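Local structure of rhamnosidase B (Bacillus sp., 2OKX) at residues 840-843 and 848-851; 475-480 and 858-863; 467-472 and 568-573. The protein catalyses the hydrolytic release of terminal alpha-L-rhamnose from rhamnosides, as a family 78 glycoside hydrolase that inverts the anomeric configuration. One frame throughout, in Å; residues are numbered along the deposited sequence.

Contact 1 (840-843 and 848-851)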
ATOM      1  N   TRP A 840      -0.749  -8.616 -11.162  1.00 17.37           N
ATOM      2  CA  TRP A 840       0.227  -7.546 -11.329  1.00 17.64           C
ATOM      3  C   TRP A 840      -0.382  -6.162 -11.437  1.00 18.40           C
ATOM      4  O   TRP A 840      -1.469  -5.984 -11.979  1.00 18.27           O
ATOM      5  CB  TRP A 840       1.076  -7.780 -12.581  1.00 15.43           C
ATOM      6  CG  TRP A 840       1.881  -9.036 -12.569  1.00 17.23           C
ATOM      7  CD1 TRP A 840       2.099  -9.872 -11.508  1.00 15.79           C
ATOM      8  CD2 TRP A 840       2.591  -9.595 -13.675  1.00 17.52           C
ATOM      9  NE1 TRP A 840       2.903 -10.922 -11.893  1.00 15.48           N
ATOM     10  CE2 TRP A 840       3.219 -10.774 -13.218  1.00 17.38           C
ATOM     11  CE3 TRP A 840       2.758  -9.213 -15.014  1.00 19.83           C
ATOM     12  CZ2 TRP A 840       4.001 -11.579 -14.053  1.00 19.30           C
ATOM     13  CZ3 TRP A 840       3.536 -10.014 -15.844  1.00 20.70           C
ATOM     14  CH2 TRP A 840       4.148 -11.184 -15.358  1.00 20.70           C
ATOM     15  N   GLU A 841       0.358  -5.180 -10.938  1.00 18.09           N
ATOM     16  CA  GLU A 841      -0.062  -3.790 -10.984  1.00 20.06           C
ATOM     17  C   GLU A 841      -0.120  -3.318 -12.437  1.00 20.34           C
ATOM     18  O   GLU A 841      -1.041  -2.609 -12.836  1.00 20.22           O
ATOM     19  CB  GLU A 841       0.944  -2.935 -10.210  1.00 20.34           C
ATOM     20  CG  GLU A 841       0.669  -1.445 -10.213  1.00 19.34           C
ATOM     21  CD  GLU A 841       1.794  -0.658  -9.549  1.00 21.76           C
ATOM     22  OE1 GLU A 841       1.607   0.546  -9.282  1.00 20.17           O
ATOM     23  OE2 GLU A 841       2.871  -1.247  -9.298  1.00 19.84           O
ATOM     24  N   MET A 842       0.877  -3.712 -13.220  1.00 20.21           N
ATOM     25  CA  MET A 842       0.956  -3.306 -14.617  1.00 22.00           C
ATOM     26  C   MET A 842       1.415  -4.450 -15.498  1.00 22.62           C
ATOM     27  O   MET A 842       1.839  -5.503 -15.005  1.00 21.22           O
ATOM     28  CB  MET A 842       1.952  -2.150 -14.772  1.00 23.30           C
ATOM     29  CG  MET A 842       1.651  -0.932 -13.917  1.00 26.16           C
ATOM     30  SD  MET A 842       3.052   0.214 -13.880  1.00 28.69           S
ATOM     31  CE  MET A 842       4.183  -0.723 -12.836  1.00 27.05           C
ATOM     32  N   TYR A 843       1.334  -4.232 -16.809  1.00 21.55           N
ATOM     33  CA  TYR A 843       1.770  -5.220 -17.783  1.00 22.41           C
ATOM     34  C   TYR A 843       3.237  -4.976 -18.109  1.00 24.03           C
ATOM     35  O   TYR A 843       3.747  -3.870 -17.925  1.00 22.45           O
ATOM     36  CB  TYR A 843       0.938  -5.112 -19.064  1.00 22.46           C
ATOM     37  CG  TYR A 843      -0.478  -5.609 -18.913  1.00 21.10           C
ATOM     38  CD1 TYR A 843      -1.555  -4.856 -19.382  1.00 21.80           C
ATOM     39  CD2 TYR A 843      -0.743  -6.838 -18.307  1.00 23.03           C
ATOM     40  CE1 TYR A 843      -2.864  -5.314 -19.248  1.00 21.16           C
ATOM     41  CE2 TYR A 843      -2.045  -7.305 -18.170  1.00 21.83           C
ATOM     42  CZ  TYR A 843      -3.101  -6.537 -18.643  1.00 21.53           C
ATOM     43  OH  TYR A 843      -4.392  -6.993 -18.501  1.00 21.75           O
ATOM     44  N   GLU A 848       6.661   3.076 -17.695  1.00 37.14           N
ATOM     45  CA  GLU A 848       6.057   3.807 -16.582  1.00 36.59           C
ATOM     46  C   GLU A 848       5.997   3.098 -15.229  1.00 35.57           C
ATOM     47  O   GLU A 848       5.939   1.869 -15.141  1.00 33.82           O
ATOM     48  CB  GLU A 848       4.629   4.259 -16.934  1.00 37.83           C
ATOM     49  CG  GLU A 848       4.511   5.292 -18.044  1.00 39.58           C
ATOM     50  CD  GLU A 848       4.447   4.669 -19.424  1.00 40.80           C
ATOM     51  OE1 GLU A 848       4.333   5.426 -20.412  1.00 40.97           O
ATOM     52  OE2 GLU A 848       4.506   3.425 -19.525  1.00 39.99           O
ATOM     53  N   ASN A 849       6.030   3.914 -14.179  1.00 33.84           N
ATOM     54  CA  ASN A 849       5.895   3.469 -12.798  1.00 33.56           C
ATOM     55  C   ASN A 849       6.732   2.272 -12.320  1.00 32.44           C
ATOM     56  O   ASN A 849       6.241   1.442 -11.560  1.00 31.79           O
ATOM     57  CB  ASN A 849       4.401   3.209 -12.554  1.00 33.06           C
ATOM     58  CG  ASN A 849       4.053   3.068 -11.089  1.00 35.03           C
ATOM     59  OD1 ASN A 849       4.449   3.887 -10.259  1.00 37.04           O
ATOM     60  ND2 ASN A 849       3.288   2.033 -10.765  1.00 34.17           N
ATOM     61  N   ARG A 850       7.989   2.184 -12.748  1.00 31.54           N
ATOM     62  CA  ARG A 850       8.854   1.083 -12.316  1.00 31.54           C
ATOM     63  C   ARG A 850      10.332   1.483 -12.361  1.00 33.07           C
ATOM     64  O   ARG A 850      10.753   2.230 -13.244  1.00 30.39           O
ATOM     65  CB  ARG A 850       8.596  -0.164 -13.172  1.00 31.05           C
ATOM     66  CG  ARG A 850       8.924  -0.020 -14.656  1.00 30.78           C
ATOM     67  CD  ARG A 850       8.288  -1.159 -15.458  1.00 32.73           C
ATOM     68  NE  ARG A 850       6.843  -0.977 -15.607  1.00 30.96           N
ATOM     69  CZ  ARG A 850       6.002  -1.900 -16.069  1.00 31.97           C
ATOM     70  NH1 ARG A 850       6.447  -3.096 -16.431  1.00 27.41           N
ATOM     71  NH2 ARG A 850       4.709  -1.619 -16.185  1.00 33.69           N
ATOM     72  N   SER A 851      11.109   0.984 -11.401  1.00 32.96           N
ATOM     73  CA  SER A 851      12.533   1.309 -11.296  1.00 35.13           C
ATOM     74  C   SER A 851      13.399   0.880 -12.474  1.00 35.80           C
ATOM     75  O   SER A 851      14.423   1.509 -12.760  1.00 36.61           O
ATOM     76  CB  SER A 851      13.110   0.715 -10.007  1.00 33.80           C
ATOM     77  OG  SER A 851      12.494   1.288  -8.869  1.00 36.61           O
TER

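Contact 2 (475-480 and 858-863)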
ATOM      1  N   TYR A 475      17.532 -14.124 -10.400  1.00 23.07           N
ATOM      2  CA  TYR A 475      17.115 -12.728 -10.375  1.00 22.82           C
ATOM      3  C   TYR A 475      16.170 -12.468  -9.216  1.00 21.43           C
ATOM      4  O   TYR A 475      15.175 -13.171  -9.046  1.00 22.34           O
ATOM      5  CB  TYR A 475      16.421 -12.341 -11.684  1.00 22.82           C
ATOM      6  CG  TYR A 475      15.697 -11.006 -11.624  1.00 22.56           C
ATOM      7  CD1 TYR A 475      14.301 -10.945 -11.589  1.00 21.62           C
ATOM      8  CD2 TYR A 475      16.408  -9.803 -11.611  1.00 23.58           C
ATOM      9  CE1 TYR A 475      13.632  -9.725 -11.547  1.00 19.44           C
ATOM     10  CE2 TYR A 475      15.747  -8.571 -11.569  1.00 23.06           C
ATOM     11  CZ  TYR A 475      14.360  -8.541 -11.540  1.00 23.33           C
ATOM     12  OH  TYR A 475      13.703  -7.331 -11.524  1.00 23.66           O
ATOM     13  N   THR A 476      16.497 -11.461  -8.416  1.00 20.59           N
ATOM     14  CA  THR A 476      15.664 -11.072  -7.288  1.00 19.76           C
ATOM     15  C   THR A 476      15.154  -9.670  -7.586  1.00 20.73           C
ATOM     16  O   THR A 476      15.950  -8.773  -7.846  1.00 21.16           O
ATOM     17  CB  THR A 476      16.474 -11.028  -5.959  1.00 20.82           C
ATOM     18  OG1 THR A 476      16.866 -12.354  -5.581  1.00 17.20           O
ATOM     19  CG2 THR A 476      15.634 -10.419  -4.843  1.00 19.56           C
ATOM     20  N   GLN A 477      13.837  -9.471  -7.592  1.00 19.22           N
ATOM     21  CA  GLN A 477      13.327  -8.126  -7.835  1.00 17.23           C
ATOM     22  C   GLN A 477      13.298  -7.435  -6.480  1.00 17.88           C
ATOM     23  O   GLN A 477      12.395  -7.669  -5.674  1.00 16.42           O
ATOM     24  CB  GLN A 477      11.911  -8.142  -8.433  1.00 17.31           C
ATOM     25  CG  GLN A 477      11.431  -6.748  -8.817  1.00 19.35           C
ATOM     26  CD  GLN A 477      10.042  -6.727  -9.436  1.00 19.72           C
ATOM     27  OE1 GLN A 477       9.623  -7.682 -10.091  1.00 19.99           O
ATOM     28  NE2 GLN A 477       9.334  -5.617  -9.252  1.00 19.17           N
ATOM     29  N   HIS A 478      14.297  -6.600  -6.212  1.00 17.56           N
ATOM     30  CA  HIS A 478      14.343  -5.902  -4.936  1.00 17.90           C
ATOM     31  C   HIS A 478      13.272  -4.830  -4.857  1.00 18.05           C
ATOM     32  O   HIS A 478      12.909  -4.230  -5.866  1.00 19.16           O
ATOM     33  CB  HIS A 478      15.733  -5.304  -4.705  1.00 15.55           C
ATOM     34  CG  HIS A 478      16.771  -6.340  -4.411  1.00 17.12           C
ATOM     35  ND1 HIS A 478      17.755  -6.685  -5.310  1.00 20.58           N
ATOM     36  CD2 HIS A 478      16.935  -7.151  -3.343  1.00 14.66           C
ATOM     37  CE1 HIS A 478      18.481  -7.668  -4.806  1.00 17.79           C
ATOM     38  NE2 HIS A 478      18.003  -7.969  -3.615  1.00 18.04           N
ATOM     39  N   THR A 479      12.764  -4.603  -3.649  1.00 17.53           N
ATOM     40  CA  THR A 479      11.717  -3.621  -3.440  1.00 16.71           C
ATOM     41  C   THR A 479      12.269  -2.198  -3.319  1.00 18.11           C
ATOM     42  O   THR A 479      12.089  -1.539  -2.297  1.00 17.93           O
ATOM     43  CB  THR A 479      10.883  -3.973  -2.179  1.00 17.85           C
ATOM     44  OG1 THR A 479      11.730  -4.004  -1.026  1.00 15.64           O
ATOM     45  CG2 THR A 479      10.242  -5.349  -2.337  1.00 17.18           C
ATOM     46  N   TYR A 480      12.945  -1.731  -4.370  1.00 19.53           N
ATOM     47  CA  TYR A 480      13.510  -0.379  -4.378  1.00 19.41           C
ATOM     48  C   TYR A 480      12.404   0.588  -3.982  1.00 20.22           C
ATOM     49  O   TYR A 480      11.313   0.554  -4.556  1.00 19.60           O
ATOM     50  CB  TYR A 480      14.023  -0.011  -5.773  1.00 19.99           C
ATOM     51  CG  TYR A 480      15.030  -0.982  -6.339  1.00 18.72           C
ATOM     52  CD1 TYR A 480      16.306  -1.105  -5.783  1.00 17.37           C
ATOM     53  CD2 TYR A 480      14.701  -1.795  -7.420  1.00 18.23           C
ATOM     54  CE1 TYR A 480      17.228  -2.018  -6.293  1.00 16.46           C
ATOM     55  CE2 TYR A 480      15.609  -2.707  -7.935  1.00 18.19           C
ATOM     56  CZ  TYR A 480      16.870  -2.817  -7.370  1.00 17.85           C
ATOM     57  OH  TYR A 480      17.758  -3.733  -7.886  1.00 17.48           O
ATOM     58  N   ARG A 858       5.912  -3.269 -11.129  1.00 20.95           N
ATOM     59  CA  ARG A 858       6.482  -2.802  -9.863  1.00 19.25           C
ATOM     60  C   ARG A 858       5.884  -3.713  -8.794  1.00 19.42           C
ATOM     61  O   ARG A 858       6.542  -4.626  -8.292  1.00 18.61           O
ATOM     62  CB  ARG A 858       6.092  -1.348  -9.574  1.00 21.33           C
ATOM     63  CG  ARG A 858       6.614  -0.866  -8.215  1.00 22.42           C
ATOM     64  CD  ARG A 858       6.024   0.470  -7.774  1.00 24.95           C
ATOM     65  NE  ARG A 858       4.571   0.429  -7.608  1.00 22.75           N
ATOM     66  CZ  ARG A 858       3.914   1.077  -6.649  1.00 25.18           C
ATOM     67  NH1 ARG A 858       4.581   1.809  -5.762  1.00 21.82           N
ATOM     68  NH2 ARG A 858       2.586   1.014  -6.586  1.00 23.02           N
ATOM     69  N   SER A 859       4.621  -3.461  -8.463  1.00 18.50           N
ATOM     70  CA  SER A 859       3.899  -4.267  -7.488  1.00 18.17           C
ATOM     71  C   SER A 859       3.328  -5.506  -8.181  1.00 19.66           C
ATOM     72  O   SER A 859       2.763  -5.413  -9.277  1.00 18.27           O
ATOM     73  CB  SER A 859       2.756  -3.458  -6.887  1.00 16.99           C
ATOM     74  OG  SER A 859       1.817  -4.306  -6.252  1.00 16.95           O
ATOM     75  N   HIS A 860       3.477  -6.664  -7.545  1.00 18.15           N
ATOM     76  CA  HIS A 860       2.968  -7.908  -8.110  1.00 18.60           C
ATOM     77  C   HIS A 860       1.596  -8.262  -7.554  1.00 19.12           C
ATOM     78  O   HIS A 860       1.031  -9.299  -7.902  1.00 20.77           O
ATOM     79  CB  HIS A 860       3.948  -9.053  -7.832  1.00 17.47           C
ATOM     80  CG  HIS A 860       5.197  -8.986  -8.652  1.00 18.23           C
ATOM     81  ND1 HIS A 860       5.491  -9.906  -9.636  1.00 17.84           N
ATOM     82  CD2 HIS A 860       6.205  -8.082  -8.669  1.00 16.88           C
ATOM     83  CE1 HIS A 860       6.625  -9.568 -10.225  1.00 19.14           C
ATOM     84  NE2 HIS A 860       7.078  -8.465  -9.657  1.00 15.01           N
ATOM     85  N   CYS A 861       1.059  -7.399  -6.698  1.00 18.18           N
ATOM     86  CA  CYS A 861      -0.242  -7.651  -6.085  1.00 19.10           C
ATOM     87  C   CYS A 861      -1.047  -6.357  -5.959  1.00 19.33           C
ATOM     88  O   CYS A 861      -0.925  -5.643  -4.968  1.00 19.35           O
ATOM     89  CB  CYS A 861      -0.037  -8.283  -4.696  1.00 17.41           C
ATOM     90  SG  CYS A 861      -1.558  -8.757  -3.813  1.00 19.36           S
ATOM     91  N   HIS A 862      -1.857  -6.064  -6.975  1.00 18.41           N
ATOM     92  CA  HIS A 862      -2.698  -4.862  -7.008  1.00 19.07           C
ATOM     93  C   HIS A 862      -4.119  -5.315  -7.317  1.00 19.12           C
ATOM     94  O   HIS A 862      -4.408  -5.728  -8.439  1.00 17.60           O
ATOM     95  CB  HIS A 862      -2.226  -3.902  -8.112  1.00 18.25           C
ATOM     96  CG  HIS A 862      -1.473  -2.711  -7.605  1.00 19.81           C
ATOM     97  ND1 HIS A 862      -1.913  -1.416  -7.788  1.00 23.60           N
ATOM     98  CD2 HIS A 862      -0.304  -2.618  -6.932  1.00 17.63           C
ATOM     99  CE1 HIS A 862      -1.046  -0.577  -7.250  1.00 16.66           C
ATOM    100  NE2 HIS A 862      -0.059  -1.281  -6.724  1.00 23.39           N
ATOM    101  N   ALA A 863      -5.003  -5.236  -6.327  1.00 20.28           N
ATOM    102  CA  ALA A 863      -6.378  -5.680  -6.525  1.00 20.76           C
ATOM    103  C   ALA A 863      -7.128  -4.887  -7.587  1.00 20.12           C
ATOM    104  O   ALA A 863      -8.192  -5.309  -8.032  1.00 18.44           O
ATOM    105  CB  ALA A 863      -7.150  -5.649  -5.198  1.00 21.20           C
TER

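Contact 3 (467-472 and 568-573)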
ATOM      1  N   GLY A 467      11.553  -8.978   2.942  1.00 16.28           N
ATOM      2  CA  GLY A 467      10.591  -9.633   2.074  1.00 16.22           C
ATOM      3  C   GLY A 467      10.466  -9.067   0.671  1.00 15.34           C
ATOM      4  O   GLY A 467      10.387  -7.852   0.484  1.00 16.56           O
ATOM      5  N   VAL A 468      10.464  -9.952  -0.322  1.00 15.11           N
ATOM      6  CA  VAL A 468      10.304  -9.528  -1.708  1.00 16.45           C
ATOM      7  C   VAL A 468       9.119 -10.288  -2.296  1.00 16.86           C
ATOM      8  O   VAL A 468       8.680 -11.291  -1.732  1.00 15.17           O
ATOM      9  CB  VAL A 468      11.575  -9.787  -2.555  1.00 17.66           C
ATOM     10  CG1 VAL A 468      12.751  -9.022  -1.960  1.00 18.33           C
ATOM     11  CG2 VAL A 468      11.883 -11.273  -2.628  1.00 18.06           C
ATOM     12  N   GLU A 469       8.601  -9.800  -3.419  1.00 18.26           N
ATOM     13  CA  GLU A 469       7.448 -10.418  -4.073  1.00 16.83           C
ATOM     14  C   GLU A 469       7.818 -11.359  -5.207  1.00 16.86           C
ATOM     15  O   GLU A 469       7.094 -12.313  -5.491  1.00 15.51           O
ATOM     16  CB  GLU A 469       6.549  -9.351  -4.697  1.00 16.29           C
ATOM     17  CG  GLU A 469       6.058  -8.262  -3.794  1.00 16.79           C
ATOM     18  CD  GLU A 469       5.060  -7.376  -4.511  1.00 17.34           C
ATOM     19  OE1 GLU A 469       5.447  -6.707  -5.490  1.00 16.74           O
ATOM     20  OE2 GLU A 469       3.884  -7.360  -4.100  1.00 20.15           O
ATOM     21  N   TYR A 470       8.937 -11.068  -5.860  1.00 17.13           N
ATOM     22  CA  TYR A 470       9.346 -11.828  -7.024  1.00 17.17           C
ATOM     23  C   TYR A 470      10.829 -12.147  -7.157  1.00 17.77           C
ATOM     24  O   TYR A 470      11.689 -11.313  -6.887  1.00 17.38           O
ATOM     25  CB  TYR A 470       8.891 -11.055  -8.276  1.00 16.15           C
ATOM     26  CG  TYR A 470       9.168 -11.744  -9.591  1.00 19.21           C
ATOM     27  CD1 TYR A 470      10.361 -11.529 -10.287  1.00 19.51           C
ATOM     28  CD2 TYR A 470       8.246 -12.643 -10.128  1.00 18.89           C
ATOM     29  CE1 TYR A 470      10.626 -12.196 -11.484  1.00 19.43           C
ATOM     30  CE2 TYR A 470       8.503 -13.312 -11.316  1.00 18.92           C
ATOM     31  CZ  TYR A 470       9.690 -13.088 -11.990  1.00 20.38           C
ATOM     32  OH  TYR A 470       9.929 -13.762 -13.166  1.00 21.75           O
ATOM     33  N   MET A 471      11.106 -13.371  -7.584  1.00 17.61           N
ATOM     34  CA  MET A 471      12.461 -13.818  -7.849  1.00 20.22           C
ATOM     35  C   MET A 471      12.374 -15.022  -8.771  1.00 20.38           C
ATOM     36  O   MET A 471      11.418 -15.804  -8.708  1.00 19.71           O
ATOM     37  CB  MET A 471      13.238 -14.116  -6.550  1.00 22.02           C
ATOM     38  CG  MET A 471      12.656 -15.113  -5.590  1.00 23.95           C
ATOM     39  SD  MET A 471      13.461 -14.955  -3.943  1.00 22.78           S
ATOM     40  CE  MET A 471      15.163 -15.370  -4.339  1.00 22.44           C
ATOM     41  N   ARG A 472      13.350 -15.143  -9.664  1.00 19.67           N
ATOM     42  CA  ARG A 472      13.359 -16.235 -10.625  1.00 21.05           C
ATOM     43  C   ARG A 472      14.744 -16.491 -11.202  1.00 21.23           C
ATOM     44  O   ARG A 472      15.394 -15.576 -11.703  1.00 21.20           O
ATOM     45  CB  ARG A 472      12.398 -15.921 -11.780  1.00 21.64           C
ATOM     46  CG  ARG A 472      12.385 -16.973 -12.892  1.00 23.25           C
ATOM     47  CD  ARG A 472      11.626 -16.486 -14.131  1.00 26.70           C
ATOM     48  NE  ARG A 472      11.624 -17.483 -15.204  1.00 27.26           N
ATOM     49  CZ  ARG A 472      10.857 -18.568 -15.221  1.00 27.92           C
ATOM     50  NH1 ARG A 472      10.008 -18.808 -14.224  1.00 27.15           N
ATOM     51  NH2 ARG A 472      10.951 -19.428 -16.227  1.00 26.33           N
ATOM     52  N   CYS A 568      -1.965  -2.014  -2.644  1.00 17.67           N
ATOM     53  CA  CYS A 568      -1.148  -3.220  -2.549  1.00 18.68           C
ATOM     54  C   CYS A 568      -0.677  -3.448  -1.111  1.00 19.27           C
ATOM     55  O   CYS A 568      -0.673  -2.529  -0.295  1.00 19.78           O
ATOM     56  CB  CYS A 568       0.066  -3.120  -3.484  1.00 18.13           C
ATOM     57  SG  CYS A 568       1.164  -1.713  -3.160  1.00 21.59           S
ATOM     58  N   PRO A 569      -0.278  -4.686  -0.784  1.00 18.76           N
ATOM     59  CA  PRO A 569       0.188  -5.015   0.567  1.00 18.39           C
ATOM     60  C   PRO A 569       1.684  -4.788   0.803  1.00 18.50           C
ATOM     61  O   PRO A 569       2.139  -4.751   1.948  1.00 17.82           O
ATOM     62  CB  PRO A 569      -0.181  -6.484   0.692  1.00 19.22           C
ATOM     63  CG  PRO A 569       0.138  -6.992  -0.692  1.00 18.43           C
ATOM     64  CD  PRO A 569      -0.450  -5.909  -1.592  1.00 19.06           C
ATOM     65  N   SER A 570       2.446  -4.639  -0.276  1.00 19.54           N
ATOM     66  CA  SER A 570       3.886  -4.454  -0.153  1.00 18.78           C
ATOM     67  C   SER A 570       4.353  -3.000  -0.099  1.00 19.83           C
ATOM     68  O   SER A 570       4.598  -2.467   0.986  1.00 19.48           O
ATOM     69  CB  SER A 570       4.608  -5.185  -1.293  1.00 20.93           C
ATOM     70  OG  SER A 570       4.169  -4.727  -2.560  1.00 24.00           O
ATOM     71  N   TYR A 571       4.465  -2.358  -1.260  1.00 18.73           N
ATOM     72  CA  TYR A 571       4.947  -0.982  -1.327  1.00 20.08           C
ATOM     73  C   TYR A 571       4.184   0.099  -0.571  1.00 21.95           C
ATOM     74  O   TYR A 571       4.806   0.929   0.096  1.00 21.47           O
ATOM     75  CB  TYR A 571       5.087  -0.524  -2.787  1.00 20.36           C
ATOM     76  CG  TYR A 571       6.094  -1.319  -3.590  1.00 20.81           C
ATOM     77  CD1 TYR A 571       5.728  -2.502  -4.228  1.00 20.80           C
ATOM     78  CD2 TYR A 571       7.429  -0.917  -3.659  1.00 20.11           C
ATOM     79  CE1 TYR A 571       6.666  -3.273  -4.912  1.00 20.85           C
ATOM     80  CE2 TYR A 571       8.377  -1.679  -4.336  1.00 20.18           C
ATOM     81  CZ  TYR A 571       7.992  -2.856  -4.956  1.00 21.27           C
ATOM     82  OH  TYR A 571       8.933  -3.638  -5.584  1.00 20.29           O
ATOM     83  N   GLU A 572       2.853   0.092  -0.639  1.00 19.80           N
ATOM     84  CA  GLU A 572       2.101   1.172  -0.008  1.00 20.19           C
ATOM     85  C   GLU A 572       1.088   0.888   1.106  1.00 20.94           C
ATOM     86  O   GLU A 572       1.112   1.569   2.136  1.00 18.61           O
ATOM     87  CB  GLU A 572       1.425   1.995  -1.113  1.00 20.06           C
ATOM     88  CG  GLU A 572       2.306   2.148  -2.359  1.00 19.17           C
ATOM     89  CD  GLU A 572       1.849   3.256  -3.293  1.00 20.88           C
ATOM     90  OE1 GLU A 572       2.300   3.273  -4.460  1.00 21.24           O
ATOM     91  OE2 GLU A 572       1.056   4.116  -2.864  1.00 22.68           O
ATOM     92  N   GLN A 573       0.201  -0.088   0.910  1.00 17.54           N
ATOM     93  CA  GLN A 573      -0.821  -0.397   1.915  1.00 18.70           C
ATOM     94  C   GLN A 573      -1.683   0.856   2.110  1.00 20.24           C
ATOM     95  O   GLN A 573      -2.166   1.140   3.211  1.00 21.09           O
ATOM     96  CB  GLN A 573      -0.166  -0.800   3.243  1.00 19.54           C
ATOM     97  CG  GLN A 573       0.559  -2.149   3.205  1.00 19.47           C
ATOM     98  CD  GLN A 573       1.475  -2.370   4.404  1.00 19.05           C
ATOM     99  OE1 GLN A 573       1.170  -1.958   5.522  1.00 19.62           O
ATOM    100  NE2 GLN A 573       2.597  -3.045   4.171  1.00 17.91           N
TER
HETATM  101  O   HOH W   1       7.968  -6.100  -6.291  1.00 16.93           O
HETATM  102  O   HOH W   2       2.193  -5.393  -3.903  1.00 27.99           O

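Contact 1 (840-843 and 848-851)
R850 leaves the backbone with CG wedged between its own N and carbonyl carbon (chi1 63°) and bends again at chi3, a folded path that carries the guanidinium past M842 to the chain at Y843. E841 is stretched out toward N849, CG on the far side of CB from the backbone N (chi1 178°), and this places the carboxylate beside the amide. The guanidinium takes Y843 O end-on with two nitrogens, NH2 at 3.0 Å and NH1 at 3.2 Å from that oxygen. Both come from the same face of the carbonyl, NH1 well above its plane, while the oxygen stays close to the plane of the guanidinium. The third donor turns back on its own segment: R850 NE gives a nearly straight bond (167°) to E848 O, in the guanidinium plane, which fixes how the group is rotated. M842 runs past the arginine in the opposite direction, and the fit is tight, with M842 CB only 3.1 Å from R850 NH2. Its bent end tucks CE to 3.2 Å from N849 O and lays SD 3.5 Å from N849 CB. Beyond it N849 crosses E841 at about a right angle, amide and carboxylate planes nearly perpendicular. N849 ND2 comes to 2.7 Å from E841 OE1, but the bond is badly bent and weak; the carboxylate relies more on S859 N and on its salt bridge with R858. Both segments belong to the long loop between helices 817-833 and 868-876 of the alpha-barrel glycosidase domain, and a glycerol lies near the Y843 side chain. Chemically, an arginine with backbone carbonyls for partners, M855 O among them, ties two parts of the loop together, its charge spread over neutral acceptors, while N849 O is buried without a polar partner.

Contact 2 (475-480 and 858-863)
Q477 and H860 make the tight part of this contact, a short bond that joins the concanavalin-like domain to the barrel domain. H860 NE2 donates to Q477 OE1 at 2.7 Å with a fairly straight N-H (159°). The amide oxygen sits at the ring edge, near the imidazole plane, but the donor stands above the plane of the amide carbonyl, and the two flat groups are turned 55° from each other. Q477 gets there by full extension: CG anti to the backbone N (chi1 -174°) and the chain straight beyond it carry the amide across from strand 475-477. Its other branch, NE2, donates to T857 O and lies 3.1 Å from R858 O. The rings of Y470 and W840 also meet the imidazole, the first nearly parallel to it, the second edge-to-face. The loose side begins at R858. Its side chain sets off along the gap and its end leads away from 475-480. The guanidinium is spent elsewhere, in salt bridges to E841 and E572, and a bound glycerol lies close by, which suggests a pocket at that end. The glutamine's backbone meanwhile pairs with Y470 in the neighbouring strand, anchoring the base of its long side chain. With oxygen facing an imidazole N-H and nitrogen facing main-chain carbonyl oxygen, the Q477 amide has a settled orientation. The bond also requires a proton on H860 NE2, so the two domains meet here through a directed, polar link from imidazole to neutral amide.

Contact 3 (467-472 and 568-573)
E469 OE1 accepts from two donors: the backbone N of H860, and water 1, which stands 2.7 Å from E469 OE1 and carries the contact on to Y571. That water in turn accepts from Y571 OH, lying near the plane of the phenol ring at its edge. The glutamate comes from the beta-strand 462-472 of the concanavalin-like domain, at the break in that strand, and reaches into the loop between helices 544-559 and 577-590 of the (alpha/alpha)6 barrel domain. Its CG lies beside the backbone N (chi1 -55°) and the chain then extends, which brings the carboxylate up to face both S570 and Y571. E469 OE1 is also 3.7 Å from Y571 CE1, again at the ring edge, with the carboxylate turned 80° from the ring. The other oxygen faces the serine and lies close to E446, another acid, which might raise its affinity for a proton. With an alanine here, H860 N and water 1 are likely to lose their acceptor, and the Y571 hydroxyl its fixed link to the strand. On the serine side, water 2 donates to E469 OE2, and S570 OG itself lies 3.1 Å from E469 OE2.

Contacts 2 and 3 are buried and join the same two domains; their strands, 475-477 and 462-472, are neighbours in one sheet, and their centres are about 5 Å apart. H860 serves both, its ring in contact 2 and its backbone N in contact 3. Contact 1 is only partly buried and stays within one loop of the barrel domain, meeting contact 2 where E841 pairs with R858. Chemistry follows place: contact 1 combines arginine-to-carbonyl hydrogen bonds with methionine packing, contact 2 is led by a direct imidazole-to-amide bond, and contact 3 is largely water-mediated. E572 hydrogen-bonds glycerol, probably from the crystallisation liquor, and R858 lies close to glycerol, consistent with a sugar-binding pocket nearby.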